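Local coordinates for fructokinase (Vibrio cholerae serotype O1, PDB 5EYN), which catalyses, as a PfkB-family sugar kinase, the transfer of a phosphoryl group from ATP to fructose, at residues Phe63-Val67 against Leu125-Pro131; Ile228-Val232 against Val242-Asn246; Phe133-Leu139 against Gln161-Gly167. One frame throughout, in Å; residues are numbered along the deposited sequence.

Overall arrangement
All three contacts reach the same nine-stranded mixed sheet: contacts 1 and 3 pack connections and a helix on it, while contact 2 is a pairing inside it. Contact 1 is the most buried: a salt bridge and an aromatic ring with a proline over its face fasten strand 61-68 to the connection that precedes strand 138-142. Contact 3, partly buried, begins just after it along the chain and packs the approach to that strand against the end of helix 151-165. The two touch, Phe64 meeting Phe133 and Leu139, with centres about 16 Å apart. Contact 2, also partly buried, lies about 30 Å from contact 1 between centres, with one water bridging Ile228 O and Ala243 O.

Contact 1. Residues Phe63-Val67 against Leu125-Pro131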
ATOM      1  N   PHE A  63      15.534 -17.474   3.839  1.00  9.89           N
ATOM      2  CA  PHE A  63      15.014 -16.493   2.898  1.00  9.49           C
ATOM      3  C   PHE A  63      16.053 -15.420   2.669  1.00  9.56           C
ATOM      4  O   PHE A  63      16.663 -14.945   3.622  1.00 11.76           O
ATOM      5  CB  PHE A  63      13.758 -15.850   3.482  1.00  9.51           C
ATOM      6  CG  PHE A  63      13.010 -14.954   2.529  1.00  9.77           C
ATOM      7  CD1 PHE A  63      11.934 -15.448   1.824  1.00 10.82           C
ATOM      8  CD2 PHE A  63      13.363 -13.630   2.354  1.00 11.49           C
ATOM      9  CE1 PHE A  63      11.229 -14.654   0.965  1.00 11.66           C
ATOM     10  CE2 PHE A  63      12.658 -12.828   1.483  1.00 11.59           C
ATOM     11  CZ  PHE A  63      11.586 -13.345   0.794  1.00 11.21           C
ATOM     12  N   PHE A  64      16.278 -15.054   1.408  1.00  8.84           N
ATOM     13  CA  PHE A  64      17.066 -13.870   1.109  1.00  9.34           C
ATOM     14  C   PHE A  64      16.307 -12.961   0.176  1.00  9.69           C
ATOM     15  O   PHE A  64      15.650 -13.407  -0.763  1.00  9.30           O
ATOM     16  CB  PHE A  64      18.484 -14.188   0.577  1.00  9.86           C
ATOM     17  CG  PHE A  64      18.556 -14.781  -0.819  1.00  9.11           C
ATOM     18  CD1 PHE A  64      18.785 -13.968  -1.929  1.00  8.59           C
ATOM     19  CD2 PHE A  64      18.495 -16.151  -1.016  1.00  9.74           C
ATOM     20  CE1 PHE A  64      18.920 -14.517  -3.207  1.00  8.21           C
ATOM     21  CE2 PHE A  64      18.621 -16.700  -2.296  1.00  9.09           C
ATOM     22  CZ  PHE A  64      18.841 -15.873  -3.388  1.00  8.95           C
ATOM     23  N   GLY A  65      16.378 -11.671   0.462  1.00  9.99           N
ATOM     24  CA  GLY A  65      15.634 -10.702  -0.313  1.00  9.60           C
ATOM     25  C   GLY A  65      15.584  -9.370   0.400  1.00  9.97           C
ATOM     26  O   GLY A  65      16.256  -9.166   1.415  1.00 12.47           O
ATOM     27  N   ARG A  66      14.805  -8.452  -0.159  1.00  9.35           N
ATOM     28  CA  ARG A  66      14.618  -7.134   0.427  1.00  8.80           C
ATOM     29  C   ARG A  66      13.161  -6.855   0.706  1.00  8.75           C
ATOM     30  O   ARG A  66      12.292  -7.113  -0.125  1.00  9.42           O
ATOM     31  CB  ARG A  66      15.101  -6.027  -0.501  1.00 11.07           C
ATOM     32  CG  ARG A  66      16.578  -6.032  -0.740  1.00 11.42           C
ATOM     33  CD  ARG A  66      17.051  -4.825  -1.516  1.00 12.30           C
ATOM     34  NE  ARG A  66      18.492  -4.919  -1.665  1.00 15.64           N
ATOM     35  CZ  ARG A  66      19.360  -3.946  -1.425  1.00 19.91           C
ATOM     36  NH1 ARG A  66      18.954  -2.744  -1.027  1.00 23.43           N
ATOM     37  NH2 ARG A  66      20.653  -4.175  -1.602  1.00 22.39           N
ATOM     38  N   VAL A  67      12.915  -6.315   1.890  1.00  9.35           N
ATOM     39  CA  VAL A  67      11.663  -5.637   2.187  1.00  9.45           C
ATOM     40  C   VAL A  67      11.962  -4.178   2.496  1.00  8.63           C
ATOM     41  O   VAL A  67      13.111  -3.752   2.451  1.00  9.67           O
ATOM     42  CB  VAL A  67      10.931  -6.279   3.375  1.00  9.97           C
ATOM     43  CG1 VAL A  67      10.406  -7.658   2.986  1.00 10.52           C
ATOM     44  CG2 VAL A  67      11.833  -6.337   4.609  1.00 10.75           C
ATOM     45  N   LEU A 125      16.550  -6.141  -5.331  1.00  9.02           N
ATOM     46  CA  LEU A 125      17.543  -7.160  -5.013  1.00  8.79           C
ATOM     47  C   LEU A 125      18.817  -6.934  -5.831  1.00  9.70           C
ATOM     48  O   LEU A 125      18.765  -6.833  -7.057  1.00  9.83           O
ATOM     49  CB  LEU A 125      16.983  -8.554  -5.296  1.00  8.59           C
ATOM     50  CG  LEU A 125      17.878  -9.710  -4.870  1.00 10.25           C
ATOM     51  CD1 LEU A 125      17.742  -9.952  -3.386  1.00 11.88           C
ATOM     52  CD2 LEU A 125      17.540 -10.969  -5.639  1.00 10.20           C
ATOM     53  N   GLN A 126      19.952  -6.888  -5.143  1.00 11.54           N
ATOM     54  CA  GLN A 126      21.257  -6.694  -5.774  1.00 14.70           C
ATOM     55  C   GLN A 126      22.075  -7.981  -5.771  1.00 13.02           C
ATOM     56  O   GLN A 126      21.804  -8.913  -5.010  1.00 13.52           O
ATOM     57  CB  GLN A 126      22.050  -5.618  -5.035  1.00 19.27           C
ATOM     58  CG  GLN A 126      21.369  -4.264  -5.013  1.00 23.61           C
ATOM     59  CD  GLN A 126      22.152  -3.224  -4.242  1.00 26.89           C
ATOM     60  OE1 GLN A 126      23.246  -3.491  -3.749  1.00 29.47           O
ATOM     61  NE2 GLN A 126      21.586  -2.034  -4.123  1.00 28.40           N
ATOM     62  N   LEU A 127      23.115  -8.017  -6.595  1.00 14.23           N
ATOM     63  CA  LEU A 127      23.984  -9.183  -6.642  1.00 15.78           C
ATOM     64  C   LEU A 127      24.597  -9.472  -5.279  1.00 16.62           C
ATOM     65  O   LEU A 127      24.757 -10.631  -4.894  1.00 17.23           O
ATOM     66  CB  LEU A 127      25.080  -8.999  -7.678  1.00 17.22           C
ATOM     67  CG  LEU A 127      24.602  -9.016  -9.123  1.00 17.39           C
ATOM     68  CD1 LEU A 127      25.747  -8.605 -10.037  1.00 17.99           C
ATOM     69  CD2 LEU A 127      24.077 -10.399  -9.485  1.00 17.02           C
ATOM     70  N   SER A 128      24.917  -8.428  -4.527  1.00 17.49           N
ATOM     71  CA  SER A 128      25.556  -8.625  -3.231  1.00 19.43           C
ATOM     72  C   SER A 128      24.593  -9.141  -2.163  1.00 18.78           C
ATOM     73  O   SER A 128      25.030  -9.489  -1.070  1.00 20.07           O
ATOM     74  CB  SER A 128      26.205  -7.323  -2.757  1.00 21.35           C
ATOM     75  OG  SER A 128      25.241  -6.297  -2.608  1.00 21.96           O
ATOM     76  N   ASP A 129      23.296  -9.194  -2.469  1.00 16.02           N
ATOM     77  CA  ASP A 129      22.331  -9.749  -1.528  1.00 15.24           C
ATOM     78  C   ASP A 129      22.306 -11.273  -1.559  1.00 13.57           C
ATOM     79  O   ASP A 129      21.712 -11.901  -0.697  1.00 14.21           O
ATOM     80  CB  ASP A 129      20.919  -9.254  -1.845  1.00 15.15           C
ATOM     81  CG  ASP A 129      20.753  -7.757  -1.663  1.00 16.49           C
ATOM     82  OD1 ASP A 129      19.836  -7.212  -2.304  1.00 15.24           O
ATOM     83  OD2 ASP A 129      21.495  -7.131  -0.874  1.00 18.31           O
ATOM     84  N   ILE A 130      22.931 -11.874  -2.564  1.00 12.91           N
ATOM     85  CA  ILE A 130      22.847 -13.315  -2.721  1.00 11.28           C
ATOM     86  C   ILE A 130      23.797 -13.969  -1.715  1.00 10.85           C
ATOM     87  O   ILE A 130      24.959 -13.601  -1.647  1.00 12.18           O
ATOM     88  CB  ILE A 130      23.251 -13.739  -4.137  1.00 10.78           C
ATOM     89  CG1 ILE A 130      22.345 -13.071  -5.181  1.00 11.59           C
ATOM     90  CG2 ILE A 130      23.204 -15.251  -4.266  1.00 12.07           C
ATOM     91  CD1 ILE A 130      22.884 -13.188  -6.593  1.00 12.85           C
ATOM     92  N   PRO A 131      23.315 -14.943  -0.928  1.00 10.75           N
ATOM     93  CA  PRO A 131      24.154 -15.620   0.065  1.00 11.51           C
ATOM     94  C   PRO A 131      24.954 -16.749  -0.555  1.00 12.30           C
ATOM     95  O   PRO A 131      24.769 -17.100  -1.719  1.00 12.18           O
ATOM     96  CB  PRO A 131      23.138 -16.182   1.054  1.00 13.20           C
ATOM     97  CG  PRO A 131      21.948 -16.444   0.228  1.00 13.62           C
ATOM     98  CD  PRO A 131      21.913 -15.380  -0.842  1.00 12.14           C
TER
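Strand 61-68 of the large mixed sheet of this PfkB-type kinase is held here by the connection leading to strand 138-142, with Arg66 clasping Asp129 and Phe64 packed against Pro131. Arg66 grips the carboxylate side-on with two nitrogens. Its NE reaches Asp129 OD1 at 2.7 Å, nearly straight at 167° and within the guanidinium plane, while NH2 reaches Asp129 OD2 at 3.2 Å from a more tilted position. The two planes are 44° apart, so the pair is twisted rather than flat. A chain extended from CG to NE carries the guanidinium across to the loop, where the side chain of Gln126 lies against NH2.

Asp129 suits this place because its short side chain also ties the loop to itself: OD1 accepts Gln126 N at 2.9 Å from above the carboxylate plane. Arg66 has a second acid, Asp93, bound through NH1.

Further along, Pro131 CD sits over the centre of the Phe64 ring, 3.5 Å from the centroid, a CH-pi contact suited to the polarised hydrogens next to a proline nitrogen. With chi1 at 70°, CG of Phe64 lies between the backbone N and the carbonyl carbon, and the ring is turned to the loop. Between these two anchors Leu125 CD1 rests on Gly65 CA at 3.8 Å, a close approach to bare backbone.

With two carboxylates around one buried guanidinium, the positive charge of Arg66 is probably well compensated, and Asp129 is likely to remain ionised while fixing both strand and loop.

Contact 2. Residues Ile228-Val232 against Val242-Asn246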
ATOM      1  N   ILE A 228      12.944 -30.657 -18.814  1.00 16.74           N
ATOM      2  CA  ILE A 228      12.793 -30.338 -17.402  1.00 14.14           C
ATOM      3  C   ILE A 228      12.625 -31.643 -16.631  1.00 13.09           C
ATOM      4  O   ILE A 228      11.768 -32.449 -16.958  1.00 13.57           O
ATOM      5  CB  ILE A 228      11.555 -29.445 -17.144  1.00 12.47           C
ATOM      6  CG1 ILE A 228      11.605 -28.164 -17.984  1.00 14.97           C
ATOM      7  CG2 ILE A 228      11.454 -29.067 -15.693  1.00 11.99           C
ATOM      8  CD1 ILE A 228      10.263 -27.508 -18.112  1.00 16.11           C
ATOM      9  N   PRO A 229      13.459 -31.867 -15.612  1.00 12.31           N
ATOM     10  CA  PRO A 229      13.415 -33.141 -14.891  1.00 12.31           C
ATOM     11  C   PRO A 229      12.060 -33.425 -14.239  1.00 10.91           C
ATOM     12  O   PRO A 229      11.583 -34.556 -14.307  1.00 12.80           O
ATOM     13  CB  PRO A 229      14.517 -32.980 -13.844  1.00 13.17           C
ATOM     14  CG  PRO A 229      15.472 -32.032 -14.464  1.00 14.59           C
ATOM     15  CD  PRO A 229      14.617 -31.055 -15.211  1.00 13.09           C
ATOM     16  N   LEU A 230      11.446 -32.412 -13.643  1.00  9.41           N
ATOM     17  CA  LEU A 230      10.157 -32.588 -13.001  1.00  8.99           C
ATOM     18  C   LEU A 230       9.271 -31.391 -13.247  1.00  8.36           C
ATOM     19  O   LEU A 230       9.623 -30.270 -12.895  1.00  8.93           O
ATOM     20  CB  LEU A 230      10.333 -32.781 -11.501  1.00  9.75           C
ATOM     21  CG  LEU A 230       9.059 -32.793 -10.651  1.00 10.12           C
ATOM     22  CD1 LEU A 230       8.086 -33.879 -11.111  1.00 11.44           C
ATOM     23  CD2 LEU A 230       9.417 -32.985  -9.193  1.00 11.00           C
ATOM     24  N   VAL A 231       8.116 -31.640 -13.855  1.00  8.45           N
ATOM     25  CA  VAL A 231       7.096 -30.622 -14.047  1.00  9.39           C
ATOM     26  C   VAL A 231       5.865 -31.091 -13.301  1.00  8.92           C
ATOM     27  O   VAL A 231       5.453 -32.249 -13.404  1.00  9.82           O
ATOM     28  CB  VAL A 231       6.751 -30.418 -15.539  1.00  9.78           C
ATOM     29  CG1 VAL A 231       5.524 -29.550 -15.700  1.00 11.97           C
ATOM     30  CG2 VAL A 231       7.918 -29.789 -16.281  1.00 11.24           C
ATOM     31  N   VAL A 232       5.278 -30.184 -12.534  1.00  8.70           N
ATOM     32  CA  VAL A 232       4.040 -30.467 -11.854  1.00  9.83           C
ATOM     33  C   VAL A 232       3.039 -29.418 -12.303  1.00 10.09           C
ATOM     34  O   VAL A 232       3.354 -28.233 -12.326  1.00 12.38           O
ATOM     35  CB  VAL A 232       4.224 -30.413 -10.343  1.00 11.83           C
ATOM     36  CG1 VAL A 232       2.904 -30.682  -9.651  1.00 14.54           C
ATOM     37  CG2 VAL A 232       5.268 -31.411  -9.914  1.00 13.50           C
ATOM     38  N   VAL A 242       1.834 -34.972 -12.712  1.00 10.53           N
ATOM     39  CA  VAL A 242       3.267 -35.083 -12.490  1.00 11.08           C
ATOM     40  C   VAL A 242       3.904 -35.601 -13.772  1.00 11.15           C
ATOM     41  O   VAL A 242       3.547 -36.668 -14.254  1.00 12.39           O
ATOM     42  CB  VAL A 242       3.559 -36.051 -11.333  1.00 12.52           C
ATOM     43  CG1 VAL A 242       5.049 -36.145 -11.082  1.00 13.49           C
ATOM     44  CG2 VAL A 242       2.821 -35.620 -10.067  1.00 13.17           C
ATOM     45  N   ALA A 243       4.799 -34.805 -14.344  1.00  9.99           N
ATOM     46  CA  ALA A 243       5.428 -35.146 -15.612  1.00 10.84           C
ATOM     47  C   ALA A 243       6.938 -35.240 -15.431  1.00 10.34           C
ATOM     48  O   ALA A 243       7.604 -34.265 -15.072  1.00 10.83           O
ATOM     49  CB  ALA A 243       5.089 -34.119 -16.685  1.00 10.71           C
ATOM     50  N   THR A 244       7.451 -36.438 -15.667  1.00 11.20           N
ATOM     51  CA  THR A 244       8.877 -36.716 -15.629  1.00 11.14           C
ATOM     52  C   THR A 244       9.198 -37.386 -16.957  1.00 11.11           C
ATOM     53  O   THR A 244       8.302 -37.668 -17.726  1.00 12.08           O
ATOM     54  CB  THR A 244       9.218 -37.619 -14.449  1.00 13.10           C
ATOM     55  OG1 THR A 244       8.410 -38.795 -14.518  1.00 14.95           O
ATOM     56  CG2 THR A 244       8.957 -36.887 -13.146  1.00 14.07           C
ATOM     57  N   PRO A 245      10.482 -37.628 -17.255  1.00 11.48           N
ATOM     58  CA  PRO A 245      10.745 -38.177 -18.591  1.00 12.15           C
ATOM     59  C   PRO A 245       9.985 -39.480 -18.880  1.00 11.94           C
ATOM     60  O   PRO A 245      10.029 -40.448 -18.126  1.00 14.52           O
ATOM     61  CB  PRO A 245      12.259 -38.393 -18.583  1.00 13.88           C
ATOM     62  CG  PRO A 245      12.759 -37.337 -17.646  1.00 14.94           C
ATOM     63  CD  PRO A 245      11.718 -37.234 -16.561  1.00 13.86           C
ATOM     64  N   ASN A 246       9.251 -39.450 -19.984  1.00 12.95           N
ATOM     65  CA  ASN A 246       8.468 -40.574 -20.463  1.00 13.67           C
ATOM     66  C   ASN A 246       7.379 -41.044 -19.503  1.00 14.81           C
ATOM     67  O   ASN A 246       6.913 -42.172 -19.593  1.00 15.94           O
ATOM     68  CB  ASN A 246       9.416 -41.708 -20.846  1.00 13.43           C
ATOM     69  CG  ASN A 246      10.501 -41.234 -21.776  1.00 14.22           C
ATOM     70  OD1 ASN A 246      10.249 -40.434 -22.677  1.00 15.27           O
ATOM     71  ND2 ASN A 246      11.717 -41.672 -21.535  1.00 14.87           N
TER
HETATM   72  O   HOH W   1       9.162 -33.129 -17.211  1.00 15.98           O
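Ala243 O accepts two hydrogen bonds, from Val231 N at 2.9 Å and from a water, also at 2.9 Å. The hydrogen bond from Val231 N is almost straight, 173° at the hydrogen, and lies in the carbonyl plane. The water donates a second hydrogen bond to Ile228 O, at 2.7 Å, and so links Ile228, just before strand 230-234, to the paired Ala243. In return Ala243 N gives its hydrogen to Val231 O at 2.8 Å, which makes Val231 and Ala243 a hydrogen-bonded pair of antiparallel strands.

Their side chains emerge on the same face of the sheet, where the small methyl of Ala243 faces the branched Val231. Val232 and Val242 form the following non-hydrogen-bonded pair. These are the two arms of the beta hairpin 230-234 and 240-244, with short-segment axes 4.8 Å apart and 162° between their directions. Strand 230-234 ends the parallel run of the large mixed sheet, Leu230 and Val232 bonding through their backbones to Val200; strand 240-244 turns back antiparallel, and Val242 bonds to Gln249 of the last strand.

On the face opposite Val231 and Ala243, a chi1 of 172° carries CD1 of Leu230 to the other arm, between Val242 CG1 at 3.8 Å and Thr244 CG2 at 3.7 Å; the Thr244 side chain runs alongside that of Leu230. Leucine and valine suit this face because helix 285-302 packs on it, Ile288 touching both Leu230 and Val242. Thr244 turns its methyl to Leu230, while its hydroxyl has a weak bond to Gln285. Beyond the paired residues, Pro229 O meets Pro245 CD at 3.5 Å, two prolines at the fringe where neither nitrogen can supply a strand hydrogen bond.

Contact 3. Residues Phe133-Leu139 against Gln161-Gly167; sequences FQKGEWL and QMKEVGG
In the beta-alpha-beta unit of strand 138-142, helix 151-165 and strand 168-172, Met162 on the helix lies against one face of Phe133 while the helix end meets a tight turn. Met162 CE lies over that face, toward the rim and 3.6 Å from the centroid of the Phe133 ring; SD stands obliquely, 4.5 Å from the same centroid, a Met-aromatic contact. The bends at chi2 (58°) and chi3 (87°) fold the methyl back against Phe133, where it also meets Leu139 CB at 3.9 Å. A flexible thioether suits this buried spot.

Val165 packs its methyls on the backbone of Phe133 and Gln134. Gly166 ends the helix in a Schellman motif at positive phi, a conformation easy for glycine, and its carbonyl O accepts Gly136 N at 3.0 Å from above the carbonyl plane. Gly136 sits, also at positive phi, in the type II turn Gln134-Glu137. A water joins Gly166 O to Lys135 NZ at the exposed side. Glu137 OE1 steadies the turn by accepting Gln134 N, and its carboxylate also pairs with Arg20. Such a join of helix end and strand entrance belongs to the alternating strands and helices of the ribokinase-like fold.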
ATOM      1  N   PHE A 133      25.940 -20.369  -1.432  1.00 12.56           N
ATOM      2  CA  PHE A 133      25.205 -21.599  -1.658  1.00 13.67           C
ATOM      3  C   PHE A 133      26.160 -22.778  -1.577  1.00 14.64           C
ATOM      4  O   PHE A 133      27.375 -22.631  -1.751  1.00 16.31           O
ATOM      5  CB  PHE A 133      24.573 -21.599  -3.051  1.00 11.66           C
ATOM      6  CG  PHE A 133      23.526 -20.543  -3.273  1.00 11.00           C
ATOM      7  CD1 PHE A 133      22.670 -20.131  -2.262  1.00 10.78           C
ATOM      8  CD2 PHE A 133      23.399 -19.965  -4.526  1.00 11.12           C
ATOM      9  CE1 PHE A 133      21.699 -19.173  -2.515  1.00 10.83           C
ATOM     10  CE2 PHE A 133      22.435 -19.026  -4.773  1.00 10.75           C
ATOM     11  CZ  PHE A 133      21.594 -18.620  -3.762  1.00 10.88           C
ATOM     12  N   GLN A 134      25.598 -23.957  -1.353  1.00 15.10           N
ATOM     13  CA  GLN A 134      26.394 -25.167  -1.283  1.00 16.19           C
ATOM     14  C   GLN A 134      25.743 -26.284  -2.083  1.00 15.23           C
ATOM     15  O   GLN A 134      24.528 -26.289  -2.294  1.00 14.17           O
ATOM     16  CB  GLN A 134      26.550 -25.600   0.175  1.00 20.41           C
ATOM     17  CG  GLN A 134      27.244 -24.554   1.033  1.00 24.47           C
ATOM     18  CD  GLN A 134      27.432 -25.000   2.466  1.00 28.75           C
ATOM     19  OE1 GLN A 134      28.046 -26.030   2.731  1.00 30.57           O
ATOM     20  NE2 GLN A 134      26.907 -24.216   3.402  1.00 30.55           N
ATOM     21  N   LYS A 135      26.560 -27.240  -2.498  1.00 15.19           N
ATOM     22  CA  LYS A 135      26.096 -28.404  -3.229  1.00 15.40           C
ATOM     23  C   LYS A 135      24.912 -29.059  -2.510  1.00 14.24           C
ATOM     24  O   LYS A 135      24.905 -29.202  -1.285  1.00 15.14           O
ATOM     25  CB  LYS A 135      27.246 -29.395  -3.387  1.00 17.62           C
ATOM     26  CG  LYS A 135      26.922 -30.596  -4.236  1.00 20.87           C
ATOM     27  CD  LYS A 135      28.120 -31.541  -4.280  1.00 23.18           C
ATOM     28  CE  LYS A 135      27.770 -32.869  -4.924  1.00 26.21           C
ATOM     29  NZ  LYS A 135      27.383 -32.726  -6.349  1.00 28.45           N
ATOM     30  N   GLY A 136      23.887 -29.430  -3.272  1.00 13.73           N
ATOM     31  CA  GLY A 136      22.752 -30.154  -2.732  1.00 13.48           C
ATOM     32  C   GLY A 136      21.658 -29.277  -2.143  1.00 12.89           C
ATOM     33  O   GLY A 136      20.591 -29.768  -1.797  1.00 13.33           O
ATOM     34  N   GLU A 137      21.901 -27.981  -2.023  1.00 11.31           N
ATOM     35  CA  GLU A 137      20.859 -27.078  -1.574  1.00 10.80           C
ATOM     36  C   GLU A 137      19.846 -26.846  -2.682  1.00 10.34           C
ATOM     37  O   GLU A 137      20.104 -27.120  -3.856  1.00 10.68           O
ATOM     38  CB  GLU A 137      21.457 -25.752  -1.104  1.00 11.68           C
ATOM     39  CG  GLU A 137      22.266 -25.884   0.182  1.00 13.50           C
ATOM     40  CD  GLU A 137      22.829 -24.558   0.668  1.00 14.19           C
ATOM     41  OE1 GLU A 137      22.976 -23.627  -0.146  1.00 14.23           O
ATOM     42  OE2 GLU A 137      23.142 -24.452   1.867  1.00 18.06           O
ATOM     43  N   TRP A 138      18.696 -26.315  -2.287  1.00  9.79           N
ATOM     44  CA  TRP A 138      17.639 -25.929  -3.214  1.00  8.87           C
ATOM     45  C   TRP A 138      17.490 -24.417  -3.213  1.00  8.15           C
ATOM     46  O   TRP A 138      17.720 -23.760  -2.201  1.00  8.67           O
ATOM     47  CB  TRP A 138      16.293 -26.567  -2.814  1.00  8.27           C
ATOM     48  CG  TRP A 138      16.200 -27.991  -3.186  1.00  9.05           C
ATOM     49  CD1 TRP A 138      16.684 -29.059  -2.498  1.00 10.52           C
ATOM     50  CD2 TRP A 138      15.594 -28.510  -4.367  1.00  9.70           C
ATOM     51  NE1 TRP A 138      16.418 -30.219  -3.186  1.00 10.21           N
ATOM     52  CE2 TRP A 138      15.745 -29.907  -4.338  1.00  9.31           C
ATOM     53  CE3 TRP A 138      14.941 -27.928  -5.457  1.00  9.51           C
ATOM     54  CZ2 TRP A 138      15.282 -30.726  -5.354  1.00 10.04           C
ATOM     55  CZ3 TRP A 138      14.481 -28.744  -6.469  1.00 10.59           C
ATOM     56  CH2 TRP A 138      14.660 -30.128  -6.414  1.00 10.85           C
ATOM     57  N   LEU A 139      17.096 -23.887  -4.365  1.00  7.86           N
ATOM     58  CA  LEU A 139      16.692 -22.495  -4.497  1.00  7.93           C
ATOM     59  C   LEU A 139      15.334 -22.475  -5.177  1.00  7.82           C
ATOM     60  O   LEU A 139      15.180 -23.051  -6.252  1.00  8.16           O
ATOM     61  CB  LEU A 139      17.700 -21.721  -5.350  1.00  7.88           C
ATOM     62  CG  LEU A 139      17.323 -20.279  -5.695  1.00  7.78           C
ATOM     63  CD1 LEU A 139      17.320 -19.415  -4.465  1.00  8.20           C
ATOM     64  CD2 LEU A 139      18.303 -19.736  -6.729  1.00  9.42           C
ATOM     65  N   GLN A 161      24.319 -19.296 -10.030  1.00 10.08           N
ATOM     66  CA  GLN A 161      25.264 -19.645  -8.961  1.00 11.01           C
ATOM     67  C   GLN A 161      24.852 -20.928  -8.251  1.00 10.28           C
ATOM     68  O   GLN A 161      25.694 -21.763  -7.904  1.00 11.10           O
ATOM     69  CB  GLN A 161      25.410 -18.489  -7.970  1.00 11.54           C
ATOM     70  CG  GLN A 161      26.119 -17.281  -8.547  1.00 12.01           C
ATOM     71  CD  GLN A 161      25.975 -16.051  -7.680  1.00 13.36           C
ATOM     72  OE1 GLN A 161      25.786 -16.140  -6.473  1.00 14.19           O
ATOM     73  NE2 GLN A 161      26.049 -14.894  -8.299  1.00 14.16           N
ATOM     74  N   MET A 162      23.555 -21.108  -8.036  1.00 10.60           N
ATOM     75  CA  MET A 162      23.103 -22.339  -7.412  1.00 10.32           C
ATOM     76  C   MET A 162      23.385 -23.537  -8.321  1.00 10.86           C
ATOM     77  O   MET A 162      23.841 -24.577  -7.851  1.00 12.27           O
ATOM     78  CB  MET A 162      21.610 -22.268  -7.073  1.00  9.65           C
ATOM     79  CG  MET A 162      21.127 -23.510  -6.343  1.00 10.00           C
ATOM     80  SD  MET A 162      22.007 -23.844  -4.810  1.00 10.89           S
ATOM     81  CE  MET A 162      21.052 -22.852  -3.656  1.00 10.19           C
ATOM     82  N   LYS A 163      23.163 -23.374  -9.626  1.00 11.39           N
ATOM     83  CA  LYS A 163      23.442 -24.441 -10.577  1.00 11.53           C
ATOM     84  C   LYS A 163      24.931 -24.757 -10.570  1.00 12.18           C
ATOM     85  O   LYS A 163      25.329 -25.917 -10.587  1.00 14.10           O
ATOM     86  CB  LYS A 163      22.986 -24.056 -11.988  1.00 12.76           C
ATOM     87  CG  LYS A 163      21.464 -23.978 -12.111  1.00 13.15           C
ATOM     88  CD  LYS A 163      20.992 -23.403 -13.440  1.00 15.32           C
ATOM     89  CE  LYS A 163      21.215 -24.323 -14.606  1.00 18.31           C
ATOM     90  NZ  LYS A 163      20.433 -25.575 -14.460  1.00 20.82           N
ATOM     91  N   GLU A 164      25.765 -23.724 -10.539  1.00 12.59           N
ATOM     92  CA  GLU A 164      27.209 -23.921 -10.646  1.00 13.52           C
ATOM     93  C   GLU A 164      27.761 -24.731  -9.481  1.00 13.67           C
ATOM     94  O   GLU A 164      28.680 -25.539  -9.654  1.00 15.16           O
ATOM     95  CB  GLU A 164      27.894 -22.560 -10.726  1.00 15.11           C
ATOM     96  CG  GLU A 164      29.401 -22.582 -10.775  1.00 16.90           C
ATOM     97  CD  GLU A 164      29.956 -21.180 -10.796  1.00 20.20           C
ATOM     98  OE1 GLU A 164      29.455 -20.326 -10.035  1.00 21.86           O
ATOM     99  OE2 GLU A 164      30.864 -20.907 -11.598  1.00 23.67           O
ATOM    100  N   VAL A 165      27.216 -24.506  -8.292  1.00 13.28           N
ATOM    101  CA  VAL A 165      27.718 -25.157  -7.084  1.00 13.80           C
ATOM    102  C   VAL A 165      27.153 -26.570  -6.911  1.00 14.12           C
ATOM    103  O   VAL A 165      27.562 -27.304  -6.020  1.00 16.50           O
ATOM    104  CB  VAL A 165      27.434 -24.302  -5.827  1.00 16.10           C
ATOM    105  CG1 VAL A 165      25.991 -24.478  -5.367  1.00 15.83           C
ATOM    106  CG2 VAL A 165      28.405 -24.640  -4.707  1.00 17.96           C
ATOM    107  N   GLY A 166      26.217 -26.960  -7.766  1.00 12.88           N
ATOM    108  CA  GLY A 166      25.630 -28.283  -7.672  1.00 13.47           C
ATOM    109  C   GLY A 166      24.399 -28.349  -6.791  1.00 13.02           C
ATOM    110  O   GLY A 166      24.081 -29.394  -6.229  1.00 13.70           O
ATOM    111  N   GLY A 167      23.704 -27.229  -6.672  1.00 11.73           N
ATOM    112  CA  GLY A 167      22.401 -27.194  -6.047  1.00 11.79           C
ATOM    113  C   GLY A 167      21.308 -27.409  -7.074  1.00 10.67           C
ATOM    114  O   GLY A 167      21.574 -27.683  -8.247  1.00 11.45           O
TER
HETATM  115  O   HOH W   2      24.852 -31.904  -6.762  1.00 33.32           O